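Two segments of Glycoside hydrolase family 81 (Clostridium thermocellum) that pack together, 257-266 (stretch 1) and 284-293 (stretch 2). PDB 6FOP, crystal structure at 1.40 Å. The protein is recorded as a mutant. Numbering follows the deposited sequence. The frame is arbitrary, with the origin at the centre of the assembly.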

ATOM      1  N   LYS A 257      14.203  19.662  21.896  1.00 19.63           N
ATOM      2  CA  LYS A 257      13.024  19.502  21.060  1.00 19.04           C
ATOM      3  C   LYS A 257      13.440  18.813  19.768  1.00 18.73           C
ATOM      4  O   LYS A 257      14.238  19.329  18.999  1.00 23.37           O
ATOM      5  CB  LYS A 257      12.343  20.838  20.755  1.00 20.26           C
ATOM      6  CG  LYS A 257      10.968  20.637  20.127  1.00 21.41           C
ATOM      7  CD  LYS A 257      10.197  21.924  19.942  1.00 24.68           C
ATOM      8  CE  LYS A 257       8.841  21.626  19.353  1.00 29.26           C
ATOM      9  NZ  LYS A 257       8.056  22.874  19.184  1.00 34.76           N
ATOM     10  N   GLY A 258      12.899  17.633  19.571  1.00 15.14           N
ATOM     11  CA  GLY A 258      13.151  16.821  18.389  1.00 15.44           C
ATOM     12  C   GLY A 258      12.650  15.432  18.647  1.00 14.78           C
ATOM     13  O   GLY A 258      11.963  15.187  19.616  1.00 16.58           O
ATOM     14  N   THR A 259      12.987  14.517  17.746  1.00 14.10           N
ATOM     15  CA  THR A 259      12.746  13.108  17.966  1.00 14.42           C
ATOM     16  C   THR A 259      13.683  12.291  17.092  1.00 13.94           C
ATOM     17  O   THR A 259      14.518  12.854  16.352  1.00 14.76           O
ATOM     18  CB  THR A 259      11.260  12.718  17.776  1.00 14.71           C
ATOM     19  OG1 THR A 259      11.029  11.422  18.323  1.00 14.77           O
ATOM     20  CG2 THR A 259      10.825  12.710  16.322  1.00 14.81           C
ATOM     21  N   ILE A 260      13.633  10.981  17.299  1.00 13.46           N
ATOM     22  CA  ILE A 260      14.402  10.038  16.534  1.00 13.74           C
ATOM     23  C   ILE A 260      13.407   9.300  15.641  1.00 13.21           C
ATOM     24  O   ILE A 260      12.474   8.679  16.128  1.00 14.55           O
ATOM     25  CB  ILE A 260      15.145   9.042  17.439  1.00 14.51           C
ATOM     26  CG1 ILE A 260      16.106   9.753  18.388  1.00 15.42           C
ATOM     27  CG2 ILE A 260      15.899   8.019  16.584  1.00 14.78           C
ATOM     28  CD1 ILE A 260      16.698   8.859  19.474  1.00 15.90           C
ATOM     29  N   LEU A 261      13.602   9.410  14.330  1.00 14.12           N
ATOM     30  CA  LEU A 261      12.742   8.725  13.330  1.00 13.57           C
ATOM     31  C   LEU A 261      13.538   7.555  12.738  1.00 13.64           C
ATOM     32  O   LEU A 261      14.721   7.691  12.444  1.00 15.60           O
ATOM     33  CB  LEU A 261      12.258   9.672  12.247  1.00 14.24           C
ATOM     34  CG  LEU A 261      11.421  10.853  12.729  1.00 14.93           C
ATOM     35  CD1 LEU A 261      11.161  11.775  11.542  1.00 16.51           C
ATOM     36  CD2 LEU A 261      10.109  10.357  13.315  1.00 16.13           C
ATOM     37  N   ALA A 262      12.862   6.429  12.620  1.00 13.32           N
ATOM     38  CA  ALA A 262      13.411   5.221  12.033  1.00 13.41           C
ATOM     39  C   ALA A 262      12.802   5.121  10.620  1.00 13.70           C
ATOM     40  O   ALA A 262      11.597   5.167  10.454  1.00 13.74           O
ATOM     41  CB  ALA A 262      13.059   3.990  12.868  1.00 14.31           C
ATOM     42  N   LEU A 263      13.675   4.862   9.647  1.00 13.24           N
ATOM     43  CA  LEU A 263      13.310   4.814   8.229  1.00 12.03           C
ATOM     44  C   LEU A 263      13.505   3.429   7.680  1.00 13.56           C
ATOM     45  O   LEU A 263      14.506   2.796   7.949  1.00 14.08           O
ATOM     46  CB  LEU A 263      14.192   5.779   7.421  1.00 12.82           C
ATOM     47  CG  LEU A 263      13.766   7.235   7.366  1.00 13.03           C
ATOM     48  CD1 LEU A 263      13.724   7.903   8.740  1.00 14.96           C
ATOM     49  CD2 LEU A 263      14.708   8.021   6.452  1.00 14.52           C
ATOM     50  N   TYR A 264      12.522   2.973   6.907  1.00 13.05           N
ATOM     51  CA  TYR A 264      12.642   1.722   6.184  1.00 12.84           C
ATOM     52  C   TYR A 264      13.581   1.870   4.979  1.00 13.16           C
ATOM     53  O   TYR A 264      13.785   2.998   4.472  1.00 13.64           O
ATOM     54  CB  TYR A 264      11.292   1.329   5.662  1.00 13.06           C
ATOM     55  CG  TYR A 264      10.226   0.935   6.657  1.00 13.14           C
ATOM     56  CD1 TYR A 264      10.359  -0.199   7.451  1.00 13.08           C
ATOM     57  CD2 TYR A 264       9.067   1.703   6.816  1.00 12.04           C
ATOM     58  CE1 TYR A 264       9.334  -0.607   8.296  1.00 13.01           C
ATOM     59  CE2 TYR A 264       8.027   1.280   7.626  1.00 11.87           C
ATOM     60  CZ  TYR A 264       8.164   0.143   8.384  1.00 12.39           C
ATOM     61  OH  TYR A 264       7.084  -0.246   9.147  1.00 13.08           O
ATOM     62  N   PRO A 265      14.098   0.749   4.454  1.00 13.51           N
ATOM     63  CA  PRO A 265      14.939   0.835   3.251  1.00 13.35           C
ATOM     64  C   PRO A 265      14.341   1.596   2.068  1.00 13.45           C
ATOM     65  O   PRO A 265      15.068   2.344   1.403  1.00 14.14           O
ATOM     66  CB  PRO A 265      15.161  -0.633   2.902  1.00 14.10           C
ATOM     67  CG  PRO A 265      15.168  -1.305   4.237  1.00 14.11           C
ATOM     68  CD  PRO A 265      14.084  -0.608   5.003  1.00 14.52           C
ATOM     69  N   HIS A 266      13.047   1.433   1.790  1.00 12.61           N
ATOM     70  CA  HIS A 266      12.500   2.194   0.654  1.00 13.08           C
ATOM     71  C   HIS A 266      12.548   3.706   0.858  1.00 12.81           C
ATOM     72  O   HIS A 266      12.390   4.467  -0.112  1.00 14.45           O
ATOM     73  CB  HIS A 266      11.083   1.739   0.289  1.00 12.83           C
ATOM     74  CG  HIS A 266      10.039   2.248   1.219  1.00 13.08           C
ATOM     75  ND1 HIS A 266       9.794   1.646   2.431  1.00 13.78           N
ATOM     76  CD2 HIS A 266       9.194   3.304   1.139  1.00 13.04           C
ATOM     77  CE1 HIS A 266       8.868   2.326   3.069  1.00 13.00           C
ATOM     78  NE2 HIS A 266       8.476   3.328   2.301  1.00 13.33           N
ATOM     79  N   LEU A 284      12.086  -6.945  10.281  1.00 14.85           N
ATOM     80  CA  LEU A 284      11.552  -7.803   9.239  1.00 15.73           C
ATOM     81  C   LEU A 284      11.650  -7.151   7.861  1.00 14.57           C
ATOM     82  O   LEU A 284      11.796  -7.876   6.853  1.00 15.88           O
ATOM     83  CB  LEU A 284      10.093  -8.113   9.544  1.00 16.09           C
ATOM     84  CG  LEU A 284       9.417  -9.115   8.631  1.00 16.73           C
ATOM     85  CD1 LEU A 284      10.020 -10.503   8.799  1.00 17.05           C
ATOM     86  CD2 LEU A 284       7.943  -9.145   8.918  1.00 17.23           C
ATOM     87  N   ARG A 285      11.598  -5.820   7.819  1.00 14.59           N
ATOM     88  CA  ARG A 285      11.680  -5.034   6.575  1.00 14.06           C
ATOM     89  C   ARG A 285      13.108  -4.703   6.156  1.00 15.26           C
ATOM     90  O   ARG A 285      13.330  -3.920   5.243  1.00 15.98           O
ATOM     91  CB  ARG A 285      10.851  -3.742   6.708  1.00 14.40           C
ATOM     92  CG  ARG A 285       9.355  -3.953   6.844  1.00 14.36           C
ATOM     93  CD  ARG A 285       8.654  -4.237   5.511  1.00 15.24           C
ATOM     94  NE  ARG A 285       7.224  -4.363   5.757  1.00 14.49           N
ATOM     95  CZ  ARG A 285       6.612  -5.426   6.272  1.00 14.46           C
ATOM     96  NH1 ARG A 285       7.234  -6.617   6.392  1.00 14.58           N
ATOM     97  NH2 ARG A 285       5.353  -5.327   6.663  1.00 14.66           N
ATOM     98  N   GLY A 286      14.093  -5.327   6.796  1.00 14.28           N
ATOM     99  CA  GLY A 286      15.483  -4.961   6.575  1.00 15.30           C
ATOM    100  C   GLY A 286      16.000  -4.049   7.668  1.00 14.07           C
ATOM    101  O   GLY A 286      15.380  -3.879   8.737  1.00 15.54           O
ATOM    102  N   ILE A 287      17.119  -3.406   7.384  1.00 14.39           N
ATOM    103  CA  ILE A 287      17.709  -2.485   8.329  1.00 15.47           C
ATOM    104  C   ILE A 287      16.911  -1.185   8.283  1.00 14.68           C
ATOM    105  O   ILE A 287      16.682  -0.624   7.200  1.00 16.03           O
ATOM    106  CB  ILE A 287      19.170  -2.178   7.960  1.00 17.51           C
ATOM    107  CG1 ILE A 287      20.021  -3.442   8.049  1.00 19.44           C
ATOM    108  CG2 ILE A 287      19.745  -1.047   8.794  1.00 19.82           C
ATOM    109  CD1 ILE A 287      20.102  -4.095   9.397  1.00 24.08           C
ATOM    110  N   MET A 288      16.471  -0.729   9.456  1.00 14.62           N
ATOM    111  CA  MET A 288      15.926   0.615   9.622  1.00 14.90           C
ATOM    112  C   MET A 288      17.051   1.511  10.081  1.00 15.01           C
ATOM    113  O   MET A 288      17.701   1.219  11.083  1.00 15.49           O
ATOM    114  CB  MET A 288      14.747   0.669  10.604  1.00 14.87           C
ATOM    115  CG  MET A 288      13.509  -0.020  10.069  1.00 15.31           C
ATOM    116  SD  MET A 288      12.066   0.089  11.139  1.00 15.55           S
ATOM    117  CE  MET A 288      11.287   1.606  10.557  1.00 14.62           C
ATOM    118  N   LYS A 289      17.295   2.577   9.340  1.00 14.29           N
ATOM    119  CA  LYS A 289      18.211   3.627   9.755  1.00 15.35           C
ATOM    120  C   LYS A 289      17.466   4.622  10.624  1.00 15.12           C
ATOM    121  O   LYS A 289      16.243   4.582  10.745  1.00 15.15           O
ATOM    122  CB  LYS A 289      18.875   4.305   8.545  1.00 14.84           C
ATOM    123  CG  LYS A 289      19.767   3.361   7.757  1.00 15.62           C
ATOM    124  CD  LYS A 289      20.555   4.138   6.691  1.00 16.47           C
ATOM    125  CE  LYS A 289      21.435   3.208   5.895  1.00 18.80           C
ATOM    126  NZ  LYS A 289      22.197   3.981   4.872  1.00 20.73           N
ATOM    127  N   THR A 290      18.224   5.501  11.264  1.00 14.08           N
ATOM    128  CA  THR A 290      17.633   6.531  12.093  1.00 14.16           C
ATOM    129  C   THR A 290      18.152   7.906  11.724  1.00 14.56           C
ATOM    130  O   THR A 290      19.287   8.072  11.264  1.00 15.22           O
ATOM    131  CB  THR A 290      17.869   6.271  13.588  1.00 15.48           C
ATOM    132  OG1 THR A 290      19.271   6.216  13.886  1.00 16.64           O
ATOM    133  CG2 THR A 290      17.152   5.029  14.060  1.00 15.83           C
ATOM    134  N   ILE A 291      17.315   8.915  11.992  1.00 14.05           N
ATOM    135  CA  ILE A 291      17.695  10.318  11.829  1.00 14.45           C
ATOM    136  C   ILE A 291      17.185  11.081  13.044  1.00 14.19           C
ATOM    137  O   ILE A 291      16.264  10.612  13.731  1.00 14.57           O
ATOM    138  CB  ILE A 291      17.121  10.965  10.547  1.00 14.53           C
ATOM    139  CG1 ILE A 291      15.583  10.947  10.560  1.00 15.64           C
ATOM    140  CG2 ILE A 291      17.683  10.220   9.329  1.00 14.77           C
ATOM    141  CD1 ILE A 291      14.976  11.685   9.415  1.00 17.09           C
ATOM    142  N   GLN A 292      17.808  12.211  13.305  1.00 13.83           N
ATOM    143  CA  GLN A 292      17.288  13.162  14.279  1.00 14.25           C
ATOM    144  C   GLN A 292      16.490  14.196  13.536  1.00 15.20           C
ATOM    145  O   GLN A 292      17.013  14.856  12.628  1.00 17.04           O
ATOM    146  CB  GLN A 292      18.425  13.858  15.022  1.00 14.76           C
ATOM    147  CG  GLN A 292      18.013  15.076  15.863  1.00 17.20           C
ATOM    148  CD  GLN A 292      16.950  14.809  16.854  1.00 18.85           C
ATOM    149  OE1 GLN A 292      15.978  15.572  16.943  1.00 19.04           O
ATOM    150  NE2 GLN A 292      17.131  13.762  17.659  1.00 19.25           N
ATOM    151  N   GLY A 293      15.264  14.395  13.982  1.00 16.45           N
ATOM    152  CA  GLY A 293      14.452  15.483  13.465  1.00 18.20           C
ATOM    153  C   GLY A 293      12.998  15.161  13.526  1.00 18.43           C
ATOM    154  O   GLY A 293      12.603  14.003  13.768  1.00 22.97           O
TER

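Stretch 2 runs antiparallel to stretch 1, the two strands approaching to 4.4 Å at an angle of 151° between their N-to-C directions, and together the segments bury 816 Å². Leu284 makes no contact. Arg285 begins the interface with the aliphatic part of its side chain: CG lies 3.6 Å from CE1 of Tyr264, while its guanidinium nitrogens are hydrogen-bonded elsewhere in the structure. The carbonyl O of Arg285 sits 3.4 Å from Pro265 CG, an apolar neighbour, and has no polar partner in the model. Gly286 opens the strand at phi/psi 99/-164, where a CB would be jammed against the preceding carbonyl O; it would also come within 3.2 Å of Pro265 CG. Ile287 turns the end of its side chain away, so its contact with stretch 1 is made by the backbone, its O lying 3.4 Å from Pro265 CG.

Met288 covers a ring. Its CE stands over one face of Tyr264, 3.8 Å from the ring centroid and 17° off the normal, a CH-pi contact; the same methyl touches Ala262 CB at 3.8 Å, so it fills the space between the ring and the alanine. SD is more oblique to the ring, 4.6 Å from the centroid.

Lys289 forms the first hydrogen-bonded pair met along stretch 2, opposite Leu263. Its O accepts a hydrogen bond from Leu263 N (2.8 Å, 166°), but the return bond from Lys289 N to Leu263 O is weak (3.1 Å, 130°). The lysine side chain starts out on the face of Leu261, Leu263 and Ile291, but its end leads away from stretch 1. Thr290 faces Ala262 in a non-hydrogen-bonded pair with the CA atoms only 4.4 Å apart; its CA approaches Leu261 O at 3.2 Å in a CA-H...O contact, and its CG2 is 4.4 Å from Ala262 CB.

Ile291 forms a reciprocal pair with Leu261: Ile291 N to Leu261 O is 2.9 Å and Leu261 N to Ile291 O is 3.0 Å, both near-straight. On the sheet face shared with Leu261 and Leu263, Ile291 CG1 meets Leu261 CB at 3.9 Å and Leu263 CD1 at 4.0 Å, joining two residues that alternate along the facing strand.

Gln292 pairs with Ile260 on the other face, its side chain reaching across and onward along the strand direction, so that OE1 lies 3.4 Å from Gly258 CA. An ideal CB on Gly258 would fall 2.1 Å from that oxygen, a clash. Gly293 closes the contact: its N donates to Thr259 O (2.9 Å, 164°), and its O lies 3.5 Å from Leu261 CD1.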